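Metallo-mystery pair system four-Cys motif protein (PDB 7L6G) binds copper in a way that depends on formation of kynurenine from a tryptophan, and also carries a calcium ion. Local coordinates at residues 111-117 / 205-210; 69-73 / 118-123; 30-35 / 228-234; 244-248 / 262-266. All coordinates share one frame. Numbering follows the deposited sequence.

The four contacts spread over a chain whose regular secondary structure is nearly all beta strand. Interaction 1 pairs strands 110-115 and 206-210, and interaction 2 sets a turn against the chain just after strand 110-115; their centres lie 14 Å apart and they touch, the side chain of Arg205 packing on Pro118 and Val119. Interaction 3, about 35 Å between centres from interaction 2 and across the chain's centre from it, joins the turn before strand 35-52 to the loop after helix 224-227; along the sequence it encloses interactions 1 and 2. Interaction 4 follows last and holds the copper ligand Met244; its centre is about 19 Å from that of interaction 1, with nearest atoms about 8 Å apart.

Interaction 1 (111-117 / 205-210); sequences LAFSVGA and RFPVVF
Val115, Val208 and Phe113 lose the most surface where strand 111-115 runs antiparallel to strand 206-210, with axes 4.4 Å apart at closest and N-to-C directions 157° apart. Leu111, Phe113 and Val115 form hydrogen-bonded pairs with Phe210, Val208 and Phe206; Ala112-Val209 and Ser114-Pro207 are the non-hydrogen-bonded pairs. At the central pair Phe113 N lies 2.9 Å from Val208 O and Val208 N 2.6 Å from Phe113 O. Val115 N gives a straight 2.8 Å bond to Phe206 O, whereas the return bond, Phe206 N to Val115 O, is weak at 3.3 Å. Phe113 and Phe206 adopt chi1 p and each lays a ring face against a partner valine in chi1 t: Val208 CB sits 3.9 Å from the Phe113 ring centroid and Val115 CB 3.8 Å from that of Phe206. These CH-pi pairs lie on an apolar sheet face, shared with Leu111 and Phe210. Beyond the strands Gly116, at phi 129°, leaves room for Arg205, whose NH1 donates to Ala117 O at 2.9 Å. Strand 35-52 hydrogen-bonds to the other edge of strand 111-115, and Phe285 of strand 285-289 covers Val115, Phe206 and Val208.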
loop_
_atom_site.group_PDB
_atom_site.type_symbol
_atom_site.label_atom_id
_atom_site.label_comp_id
_atom_site.label_asym_id
_atom_site.label_seq_id
_atom_site.Cartn_x
_atom_site.Cartn_y
_atom_site.Cartn_z
ATOM N N LEU E 111 -0.893 -9.276 -30.799
ATOM C CA LEU E 111 -1.619 -8.886 -29.599
ATOM C C LEU E 111 -1.991 -7.414 -29.678
ATOM O O LEU E 111 -1.198 -6.588 -30.140
ATOM C CB LEU E 111 -0.789 -9.136 -28.330
ATOM C CG LEU E 111 -1.352 -8.524 -27.044
ATOM C CD1 LEU E 111 -2.482 -9.382 -26.492
ATOM C CD2 LEU E 111 -0.265 -8.312 -25.998
ATOM N N ALA E 112 -3.202 -7.093 -29.225
ATOM C CA ALA E 112 -3.649 -5.717 -29.071
ATOM C C ALA E 112 -4.329 -5.561 -27.720
ATOM O O ALA E 112 -5.023 -6.473 -27.258
ATOM C CB ALA E 112 -4.612 -5.306 -30.192
ATOM N N PHE E 113 -4.115 -4.413 -27.086
ATOM C CA PHE E 113 -4.811 -4.072 -25.853
ATOM C C PHE E 113 -4.769 -2.561 -25.684
ATOM O O PHE E 113 -4.122 -1.848 -26.455
ATOM C CB PHE E 113 -4.212 -4.796 -24.636
ATOM C CG PHE E 113 -2.874 -4.266 -24.194
ATOM C CD1 PHE E 113 -1.701 -4.761 -24.743
ATOM C CD2 PHE E 113 -2.786 -3.292 -23.209
ATOM C CE1 PHE E 113 -0.469 -4.283 -24.331
ATOM C CE2 PHE E 113 -1.557 -2.810 -22.794
ATOM C CZ PHE E 113 -0.397 -3.306 -23.356
ATOM N N SER E 114 -5.472 -2.080 -24.663
ATOM C CA SER E 114 -5.596 -0.654 -24.412
ATOM C C SER E 114 -5.227 -0.350 -22.968
ATOM O O SER E 114 -5.475 -1.152 -22.064
ATOM C CB SER E 114 -7.017 -0.159 -24.707
ATOM O OG SER E 114 -7.304 -0.225 -26.093
ATOM N N VAL E 115 -4.629 0.820 -22.764
ATOM C CA VAL E 115 -4.212 1.279 -21.445
ATOM C C VAL E 115 -5.236 2.279 -20.934
ATOM O O VAL E 115 -5.565 3.252 -21.624
ATOM C CB VAL E 115 -2.807 1.904 -21.489
ATOM C CG1 VAL E 115 -2.503 2.622 -20.183
ATOM C CG2 VAL E 115 -1.765 0.838 -21.774
ATOM N N GLY E 116 -5.742 2.043 -19.728
ATOM C CA GLY E 116 -6.683 2.932 -19.088
ATOM C C GLY E 116 -7.900 2.192 -18.586
ATOM O O GLY E 116 -7.999 0.969 -18.659
ATOM N N ALA E 117 -8.842 2.967 -18.053
ATOM C CA ALA E 117 -10.128 2.443 -17.625
ATOM C C ALA E 117 -11.205 2.974 -18.557
ATOM O O ALA E 117 -11.423 4.194 -18.604
ATOM C CB ALA E 117 -10.426 2.838 -16.180
ATOM N N ARG E 205 -6.760 7.688 -22.774
ATOM C CA ARG E 205 -6.558 6.265 -22.993
ATOM C C ARG E 205 -5.862 6.068 -24.333
ATOM O O ARG E 205 -5.969 6.906 -25.233
ATOM C CB ARG E 205 -7.890 5.509 -22.974
ATOM C CG ARG E 205 -8.575 5.471 -21.615
ATOM C CD ARG E 205 -9.974 4.878 -21.714
ATOM N NE ARG E 205 -10.927 5.814 -22.307
ATOM C CZ ARG E 205 -11.721 6.616 -21.605
ATOM N NH1 ARG E 205 -11.681 6.598 -20.280
ATOM N NH2 ARG E 205 -12.556 7.436 -22.228
ATOM N N PHE E 206 -5.136 4.962 -24.464
ATOM C CA PHE E 206 -4.446 4.713 -25.721
ATOM C C PHE E 206 -4.308 3.218 -25.952
ATOM O O PHE E 206 -4.161 2.451 -24.992
ATOM C CB PHE E 206 -3.064 5.387 -25.765
ATOM C CG PHE E 206 -2.173 5.052 -24.599
ATOM C CD1 PHE E 206 -2.214 5.808 -23.439
ATOM C CD2 PHE E 206 -1.271 4.003 -24.678
ATOM C CE1 PHE E 206 -1.385 5.511 -22.371
ATOM C CE2 PHE E 206 -0.440 3.702 -23.614
ATOM C CZ PHE E 206 -0.497 4.457 -22.459
ATOM N N PRO E 207 -4.367 2.775 -27.204
ATOM C CA PRO E 207 -4.154 1.359 -27.506
ATOM C C PRO E 207 -2.675 1.025 -27.642
ATOM O O PRO E 207 -1.824 1.890 -27.856
ATOM C CB PRO E 207 -4.881 1.177 -28.842
ATOM C CG PRO E 207 -4.757 2.516 -29.498
ATOM C CD PRO E 207 -4.812 3.534 -28.386
ATOM N N VAL E 208 -2.386 -0.268 -27.512
ATOM C CA VAL E 208 -1.044 -0.814 -27.681
ATOM C C VAL E 208 -1.162 -2.046 -28.565
ATOM O O VAL E 208 -1.916 -2.973 -28.243
ATOM C CB VAL E 208 -0.391 -1.170 -26.334
ATOM C CG1 VAL E 208 0.922 -1.903 -26.559
ATOM C CG2 VAL E 208 -0.172 0.083 -25.500
ATOM N N VAL E 209 -0.426 -2.059 -29.675
ATOM C CA VAL E 209 -0.538 -3.107 -30.682
ATOM C C VAL E 209 0.838 -3.709 -30.928
ATOM O O VAL E 209 1.815 -2.978 -31.128
ATOM C CB VAL E 209 -1.131 -2.572 -32.001
ATOM C CG1 VAL E 209 -1.171 -3.673 -33.051
ATOM C CG2 VAL E 209 -2.519 -1.996 -31.764
ATOM N N PHE E 210 0.911 -5.038 -30.924
ATOM C CA PHE E 210 2.139 -5.767 -31.222
ATOM C C PHE E 210 1.832 -6.769 -32.326
ATOM O O PHE E 210 1.159 -7.776 -32.084
ATOM C CB PHE E 210 2.684 -6.463 -29.975
ATOM C CG PHE E 210 3.125 -5.513 -28.898
ATOM C CD1 PHE E 210 3.912 -4.415 -29.206
ATOM C CD2 PHE E 210 2.751 -5.715 -27.579
ATOM C CE1 PHE E 210 4.319 -3.537 -28.219
ATOM C CE2 PHE E 210 3.156 -4.841 -26.587
ATOM C CZ PHE E 210 3.942 -3.750 -26.908
#

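Interaction 2 (69-73 / 118-123)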
loop_
_atom_site.group_PDB
_atom_site.type_symbol
_atom_site.label_atom_id
_atom_site.label_comp_id
_atom_site.label_asym_id
_atom_site.label_seq_id
_atom_site.Cartn_x
_atom_site.Cartn_y
_atom_site.Cartn_z
ATOM N N GLN E 69 -9.825 -8.789 -12.282
ATOM C CA GLN E 69 -10.349 -8.619 -13.631
ATOM C C GLN E 69 -11.869 -8.600 -13.589
ATOM O O GLN E 69 -12.489 -9.524 -13.054
ATOM C CB GLN E 69 -9.854 -9.737 -14.559
ATOM C CG GLN E 69 -8.336 -9.890 -14.597
ATOM C CD GLN E 69 -7.869 -10.961 -15.559
ATOM O OE1 GLN E 69 -6.699 -10.996 -15.942
ATOM N NE2 GLN E 69 -8.779 -11.843 -15.953
ATOM N N TYR E 70 -12.463 -7.551 -14.157
ATOM C CA TYR E 70 -13.911 -7.395 -14.199
ATOM C C TYR E 70 -14.320 -6.962 -15.599
ATOM O O TYR E 70 -13.788 -5.979 -16.124
ATOM C CB TYR E 70 -14.386 -6.372 -13.161
ATOM C CG TYR E 70 -15.862 -6.050 -13.223
ATOM C CD1 TYR E 70 -16.818 -7.024 -12.963
ATOM C CD2 TYR E 70 -16.300 -4.769 -13.529
ATOM C CE1 TYR E 70 -18.170 -6.730 -13.014
ATOM C CE2 TYR E 70 -17.646 -4.465 -13.583
ATOM C CZ TYR E 70 -18.576 -5.450 -13.325
ATOM O OH TYR E 70 -19.919 -5.149 -13.378
ATOM N N ALA E 71 -15.263 -7.697 -16.192
ATOM C CA ALA E 71 -15.732 -7.469 -17.565
ATOM C C ALA E 71 -14.533 -7.631 -18.494
ATOM O O ALA E 71 -13.988 -8.746 -18.574
ATOM C CB ALA E 71 -16.461 -6.126 -17.641
ATOM N N ASP E 72 -14.092 -6.591 -19.200
ATOM C CA ASP E 72 -12.909 -6.667 -20.048
ATOM C C ASP E 72 -11.739 -5.876 -19.471
ATOM O O ASP E 72 -10.779 -5.583 -20.190
ATOM C CB ASP E 72 -13.233 -6.177 -21.460
ATOM C CG ASP E 72 -13.560 -4.695 -21.504
ATOM O OD1 ASP E 72 -14.026 -4.153 -20.480
ATOM O OD2 ASP E 72 -13.352 -4.072 -22.567
ATOM N N VAL E 73 -11.797 -5.535 -18.186
ATOM C CA VAL E 73 -10.829 -4.648 -17.550
ATOM C C VAL E 73 -10.006 -5.448 -16.550
ATOM O O VAL E 73 -10.559 -6.210 -15.748
ATOM C CB VAL E 73 -11.529 -3.462 -16.865
ATOM C CG1 VAL E 73 -10.518 -2.595 -16.128
ATOM C CG2 VAL E 73 -12.299 -2.646 -17.888
ATOM N N PRO E 118 -11.887 2.120 -19.315
ATOM C CA PRO E 118 -12.895 2.612 -20.258
ATOM C C PRO E 118 -14.070 3.252 -19.536
ATOM O O PRO E 118 -14.304 3.027 -18.346
ATOM C CB PRO E 118 -13.327 1.349 -21.011
ATOM C CG PRO E 118 -13.026 0.232 -20.069
ATOM C CD PRO E 118 -11.790 0.650 -19.322
ATOM N N VAL E 119 -14.812 4.072 -20.283
ATOM C CA VAL E 119 -15.963 4.760 -19.705
ATOM C C VAL E 119 -17.022 3.754 -19.271
ATOM O O VAL E 119 -17.597 3.867 -18.181
ATOM C CB VAL E 119 -16.523 5.794 -20.700
ATOM C CG1 VAL E 119 -17.962 6.151 -20.353
ATOM C CG2 VAL E 119 -15.652 7.042 -20.709
ATOM N N GLU E 120 -17.289 2.748 -20.103
ATOM C CA GLU E 120 -18.197 1.679 -19.716
ATOM C C GLU E 120 -17.725 0.364 -20.321
ATOM O O GLU E 120 -16.856 0.329 -21.196
ATOM C CB GLU E 120 -19.647 1.978 -20.127
ATOM C CG GLU E 120 -19.813 2.813 -21.383
ATOM C CD GLU E 120 -21.275 3.007 -21.750
ATOM O OE1 GLU E 120 -22.019 2.004 -21.781
ATOM O OE2 GLU E 120 -21.684 4.161 -22.000
ATOM N N SER E 121 -18.310 -0.725 -19.826
ATOM C CA SER E 121 -18.003 -2.073 -20.282
ATOM C C SER E 121 -19.281 -2.898 -20.250
ATOM O O SER E 121 -20.306 -2.475 -19.710
ATOM C CB SER E 121 -16.916 -2.727 -19.420
ATOM O OG SER E 121 -15.636 -2.201 -19.723
ATOM N N LEU E 122 -19.210 -4.094 -20.828
ATOM C CA LEU E 122 -20.366 -4.971 -20.964
ATOM C C LEU E 122 -20.238 -6.161 -20.023
ATOM O O LEU E 122 -19.193 -6.820 -19.984
ATOM C CB LEU E 122 -20.514 -5.459 -22.407
ATOM C CG LEU E 122 -21.171 -4.482 -23.382
ATOM C CD1 LEU E 122 -21.150 -5.043 -24.797
ATOM C CD2 LEU E 122 -22.593 -4.171 -22.944
ATOM N N VAL E 123 -21.302 -6.430 -19.269
ATOM C CA VAL E 123 -21.421 -7.627 -18.445
ATOM C C VAL E 123 -22.768 -8.261 -18.757
ATOM O O VAL E 123 -23.815 -7.644 -18.519
ATOM C CB VAL E 123 -21.304 -7.322 -16.942
ATOM C CG1 VAL E 123 -21.545 -8.586 -16.129
ATOM C CG2 VAL E 123 -19.941 -6.733 -16.621
HETATM O O HOH W 1 -14.918 -1.704 -22.470
#
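The bump here is the tip of a tight turn, and the surface that receives it is the chain of 118-123, extended from Glu120 onward. Ala71 leads: its CB sits 3.9 Å from Ser121 CB, 3.7 Å from Leu122 O and 3.7 Å from Val123 CG2, so a single methyl group fills the dip between Ser121 and Val123, whose CA-to-CB bonds both point toward it. Next to it, Val123 CG2 fits between that methyl and the phenol end of the Tyr70 side chain, at 3.6 Å from Tyr70 OH. A type II' beta turn from Tyr70 to Val73 makes this shape possible: it closes the hairpin linking strands 69-70 and 73-78, with Val73 N 2.9 Å from Tyr70 O, and places Ala71 at its projecting corner with phi 60° and psi -116°. On the other flank Val73 CG2 presses on Pro118 CD at 3.6 Å, and Tyr47 of strand 35-52 touches both side chains. Between these apolar patches lies a polar one. Ser121 OG donates a 2.6 Å hydrogen bond to Asp72 OD1, while water 1 occupies the remaining gap, donating to Asp72 OD2 at 2.8 Å and to Ser121 OG at 2.9 Å.

Interaction 3 (30-35 / 228-234); sequences LGSGRL and FESSDIS
A hairpin connection with a G1 beta bulge, between strands 26-30 and 35-52, docks here on the loop that follows helix 224-227. Gly31 (phi 77°, psi 179°) begins a type I turn ending at Arg34; Arg34 and Leu35 both face Leu30, and Leu30 N and Leu35 O are 2.8 Å apart. The other segment opens with its own type I turn, Phe228 to Ser231, closed by Ser231 N to Phe228 O at 3.0 Å. Gly31 CA lies 4.7 Å from Phe228 CA and Ser32 CA 5.4 Å from Asp232 CA. The main link is Ser32 N to Ser231 O at 3.1 Å; Ser32 OG, with chi1 p, adds a weak bond of 3.1 Å to the same Ser231 O. Gly31 CA makes a CA-H...O contact of 3.1 Å with Phe228 O, where a side chain would collide with Ser231 O. Leu30 (t, p) places CD1 3.8 Å from Phe228 CD2 and CD2 3.8 Å from Ile233 CD1, Ile233 being chi1 p. Water 2 donates to Leu30 O at 3.1 Å and accepts from Ile233 N at 3.2 Å. Backbone polar groups thus dominate the join, with serine hydroxyl and water as lesser links beside an apolar patch; the close approach at Gly31 depends on glycine.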
loop_
_atom_site.group_PDB
_atom_site.type_symbol
_atom_site.label_atom_id
_atom_site.label_comp_id
_atom_site.label_asym_id
_atom_site.label_seq_id
_atom_site.Cartn_x
_atom_site.Cartn_y
_atom_site.Cartn_z
ATOM N N LEU E 30 17.504 6.686 -13.004
ATOM C CA LEU E 30 16.153 7.142 -13.294
ATOM C C LEU E 30 16.155 8.632 -13.606
ATOM O O LEU E 30 16.819 9.420 -12.927
ATOM C CB LEU E 30 15.228 6.857 -12.110
ATOM C CG LEU E 30 13.745 6.644 -12.408
ATOM C CD1 LEU E 30 13.556 5.521 -13.416
ATOM C CD2 LEU E 30 12.991 6.348 -11.121
ATOM N N GLY E 31 15.409 9.012 -14.639
ATOM C CA GLY E 31 15.279 10.407 -14.999
ATOM C C GLY E 31 16.497 10.946 -15.725
ATOM O O GLY E 31 17.491 10.255 -15.962
ATOM N N SER E 32 16.405 12.229 -16.085
ATOM C CA SER E 32 17.493 12.885 -16.802
ATOM C C SER E 32 18.730 13.072 -15.934
ATOM O O SER E 32 19.826 13.263 -16.473
ATOM C CB SER E 32 17.026 14.237 -17.344
ATOM O OG SER E 32 16.118 14.860 -16.452
ATOM N N GLY E 33 18.582 13.026 -14.612
ATOM C CA GLY E 33 19.720 13.076 -13.718
ATOM C C GLY E 33 20.364 11.742 -13.432
ATOM O O GLY E 33 21.417 11.701 -12.789
ATOM N N ARG E 34 19.756 10.654 -13.903
ATOM C CA ARG E 34 20.242 9.294 -13.677
ATOM C C ARG E 34 20.465 9.038 -12.185
ATOM O O ARG E 34 21.582 8.803 -11.720
ATOM C CB ARG E 34 21.514 9.024 -14.485
ATOM C CG ARG E 34 21.259 8.701 -15.951
ATOM C CD ARG E 34 22.563 8.514 -16.715
ATOM N NE ARG E 34 22.903 7.104 -16.889
ATOM C CZ ARG E 34 23.932 6.505 -16.298
ATOM N NH1 ARG E 34 24.727 7.192 -15.489
ATOM N NH2 ARG E 34 24.167 5.218 -16.516
ATOM N N LEU E 35 19.369 9.094 -11.438
ATOM C CA LEU E 35 19.396 8.937 -9.993
ATOM C C LEU E 35 18.973 7.530 -9.591
ATOM O O LEU E 35 18.350 6.795 -10.360
ATOM C CB LEU E 35 18.482 9.964 -9.318
ATOM C CG LEU E 35 18.633 11.425 -9.741
ATOM C CD1 LEU E 35 17.721 12.313 -8.909
ATOM C CD2 LEU E 35 20.081 11.872 -9.621
ATOM N N PHE E 228 10.502 8.252 -17.539
ATOM C CA PHE E 228 11.080 9.406 -16.864
ATOM C C PHE E 228 12.263 10.006 -17.613
ATOM O O PHE E 228 12.982 10.831 -17.040
ATOM C CB PHE E 228 11.516 9.020 -15.448
ATOM C CG PHE E 228 10.400 8.504 -14.585
ATOM C CD1 PHE E 228 9.469 9.373 -14.040
ATOM C CD2 PHE E 228 10.287 7.152 -14.310
ATOM C CE1 PHE E 228 8.443 8.902 -13.242
ATOM C CE2 PHE E 228 9.264 6.674 -13.513
ATOM C CZ PHE E 228 8.341 7.551 -12.978
ATOM N N GLU E 229 12.464 9.634 -18.880
ATOM C CA GLU E 229 13.716 9.945 -19.571
ATOM C C GLU E 229 14.012 11.441 -19.570
ATOM O O GLU E 229 15.121 11.865 -19.224
ATOM C CB GLU E 229 13.669 9.411 -21.002
ATOM C CG GLU E 229 15.014 9.441 -21.711
ATOM C CD GLU E 229 14.964 8.808 -23.086
ATOM O OE1 GLU E 229 13.847 8.592 -23.602
ATOM O OE2 GLU E 229 16.042 8.526 -23.652
ATOM N N SER E 230 13.035 12.262 -19.955
ATOM C CA SER E 230 13.221 13.704 -20.036
ATOM C C SER E 230 12.647 14.438 -18.829
ATOM O O SER E 230 12.337 15.629 -18.926
ATOM C CB SER E 230 12.605 14.245 -21.326
ATOM O OG SER E 230 12.784 13.331 -22.394
ATOM N N SER E 231 12.504 13.756 -17.698
ATOM C CA SER E 231 11.972 14.351 -16.481
ATOM C C SER E 231 13.053 14.374 -15.411
ATOM O O SER E 231 13.709 13.357 -15.162
ATOM C CB SER E 231 10.750 13.579 -15.978
ATOM O OG SER E 231 9.650 13.732 -16.856
ATOM N N ASP E 232 13.241 15.535 -14.788
ATOM C CA ASP E 232 14.104 15.661 -13.617
ATOM C C ASP E 232 13.256 15.312 -12.401
ATOM O O ASP E 232 12.453 16.124 -11.937
ATOM C CB ASP E 232 14.686 17.067 -13.520
ATOM C CG ASP E 232 15.671 17.214 -12.376
ATOM O OD1 ASP E 232 16.209 16.187 -11.913
ATOM O OD2 ASP E 232 15.907 18.361 -11.939
ATOM N N ILE E 233 13.422 14.089 -11.885
ATOM C CA ILE E 233 12.558 13.617 -10.804
ATOM C C ILE E 233 12.990 14.119 -9.438
ATOM O O ILE E 233 12.346 13.783 -8.435
ATOM C CB ILE E 233 12.470 12.077 -10.796
ATOM C CG1 ILE E 233 13.800 11.455 -10.374
ATOM C CG2 ILE E 233 12.042 11.565 -12.164
ATOM C CD1 ILE E 233 13.749 9.946 -10.274
ATOM N N SER E 234 14.057 14.909 -9.363
ATOM C CA SER E 234 14.402 15.627 -8.145
ATOM C C SER E 234 13.740 16.995 -8.076
ATOM O O SER E 234 13.927 17.712 -7.088
ATOM C CB SER E 234 15.924 15.785 -8.035
ATOM O OG SER E 234 16.417 16.661 -9.035
HETATM O O HOH W 2 16.072 12.422 -12.505
#

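Interaction 4 (244-248 / 262-266); sequences MSALD and NLADS. With CU (copper (II) ion), chain B.
Neither segment has regular secondary structure, and their backbones come closest at Leu247 and Leu263, whose CA atoms are 6.1 Å apart. In 244-248, Met244 (phi -129°, psi 44°) precedes Ser245 at positive phi (73°, psi 4°), then Ala246 is extended and Leu247 turns with phi -69° and psi -35°. In 262-266, Leu263 (phi and psi both -69°) leads into extended Ala264 (phi -95°, psi -171°). The meeting is purely by van der Waals contact and small. Leu263, with chi1 t and chi2 p, reaches across the backbone opposite: its CD1 lies 3.8 Å from Ser245 O and 3.9 Å from Ala246 O, and its CD2 3.7 Å from Leu247 O. Leu247, chi1 -95° and chi2 p, replies with CD1 4.0 Å from Leu263 CD1 and CD2 4.0 Å from Ala264 CB. At the far end of 244-248 the Met244 side chain (m, t, t) extends to the copper(II) ion, SD 2.4 Å from CU, with water 3 at 2.5 Å from CU. His182 of strand 175-189 is a further copper ligand, and Ser245 OG hydrogen-bonds to Gly184 N on that strand. Leu263 also packs on Pro253 and Phe256 of helix 252-259, which connects the two loops.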
loop_
_atom_site.group_PDB
_atom_site.type_symbol
_atom_site.label_atom_id
_atom_site.label_comp_id
_atom_site.label_asym_id
_atom_site.label_seq_id
_atom_site.Cartn_x
_atom_site.Cartn_y
_atom_site.Cartn_z
ATOM N N MET E 244 0.193 14.843 -13.157
ATOM C CA MET E 244 -1.135 14.303 -12.888
ATOM C C MET E 244 -2.124 14.721 -13.970
ATOM O O MET E 244 -3.260 15.109 -13.685
ATOM C CB MET E 244 -1.626 14.723 -11.505
ATOM C CG MET E 244 -0.904 14.019 -10.365
ATOM S SD MET E 244 -1.599 14.363 -8.738
ATOM C CE MET E 244 -0.282 13.767 -7.679
ATOM N N SER E 245 -1.692 14.643 -15.231
ATOM C CA SER E 245 -2.497 14.782 -16.444
ATOM C C SER E 245 -2.940 16.212 -16.743
ATOM O O SER E 245 -3.677 16.418 -17.715
ATOM C CB SER E 245 -3.747 13.888 -16.417
ATOM O OG SER E 245 -3.403 12.517 -16.515
ATOM N N ALA E 246 -2.519 17.205 -15.962
ATOM C CA ALA E 246 -2.983 18.571 -16.166
ATOM C C ALA E 246 -2.250 19.231 -17.328
ATOM O O ALA E 246 -1.029 19.109 -17.463
ATOM C CB ALA E 246 -2.798 19.397 -14.894
ATOM N N LEU E 247 -3.009 19.950 -18.162
ATOM C CA LEU E 247 -2.439 20.546 -19.368
ATOM C C LEU E 247 -1.471 21.677 -19.044
ATOM O O LEU E 247 -0.476 21.858 -19.754
ATOM C CB LEU E 247 -3.554 21.053 -20.284
ATOM C CG LEU E 247 -4.017 20.097 -21.386
ATOM C CD1 LEU E 247 -4.706 18.875 -20.794
ATOM C CD2 LEU E 247 -4.933 20.808 -22.370
ATOM N N ASP E 248 -1.739 22.445 -17.989
ATOM C CA ASP E 248 -0.870 23.544 -17.590
ATOM C C ASP E 248 0.239 23.104 -16.641
ATOM O O ASP E 248 0.936 23.959 -16.083
ATOM C CB ASP E 248 -1.693 24.664 -16.947
ATOM C CG ASP E 248 -2.746 24.141 -15.990
ATOM O OD1 ASP E 248 -3.400 23.129 -16.318
ATOM O OD2 ASP E 248 -2.921 24.745 -14.911
ATOM N N ASN E 262 -1.050 12.904 -26.816
ATOM C CA ASN E 262 -1.044 14.356 -26.918
ATOM C C ASN E 262 -1.600 14.927 -25.621
ATOM O O ASN E 262 -2.750 14.651 -25.262
ATOM C CB ASN E 262 -1.881 14.827 -28.107
ATOM C CG ASN E 262 -1.337 14.348 -29.438
ATOM O OD1 ASN E 262 -1.997 13.595 -30.154
ATOM N ND2 ASN E 262 -0.131 14.787 -29.781
ATOM N N LEU E 263 -0.790 15.704 -24.904
ATOM C CA LEU E 263 -1.307 16.372 -23.717
ATOM C C LEU E 263 -2.298 17.445 -24.150
ATOM O O LEU E 263 -3.504 17.315 -23.920
ATOM C CB LEU E 263 -0.181 16.972 -22.876
ATOM C CG LEU E 263 -0.654 17.788 -21.669
ATOM C CD1 LEU E 263 -1.273 16.885 -20.608
ATOM C CD2 LEU E 263 0.492 18.597 -21.082
ATOM N N ALA E 264 -1.798 18.499 -24.785
ATOM C CA ALA E 264 -2.654 19.488 -25.418
ATOM C C ALA E 264 -2.795 19.137 -26.898
ATOM O O ALA E 264 -2.383 18.063 -27.345
ATOM C CB ALA E 264 -2.092 20.892 -25.207
ATOM N N ASP E 265 -3.385 20.039 -27.676
ATOM C CA ASP E 265 -3.461 19.834 -29.115
ATOM C C ASP E 265 -2.071 19.950 -29.730
ATOM O O ASP E 265 -1.291 20.839 -29.379
ATOM C CB ASP E 265 -4.410 20.848 -29.750
ATOM C CG ASP E 265 -5.869 20.506 -29.519
ATOM O OD1 ASP E 265 -6.208 19.304 -29.532
ATOM O OD2 ASP E 265 -6.678 21.439 -29.324
ATOM N N SER E 266 -1.759 19.032 -30.648
ATOM C CA SER E 266 -0.455 19.065 -31.305
ATOM C C SER E 266 -0.317 20.297 -32.192
ATOM O O SER E 266 0.736 20.945 -32.206
ATOM C CB SER E 266 -0.245 17.789 -32.119
ATOM O OG SER E 266 -1.376 17.504 -32.925
HETATM CU CU CU B . -3.092 12.440 -8.691
HETATM O O HOH W 3 -3.983 12.640 -6.344
#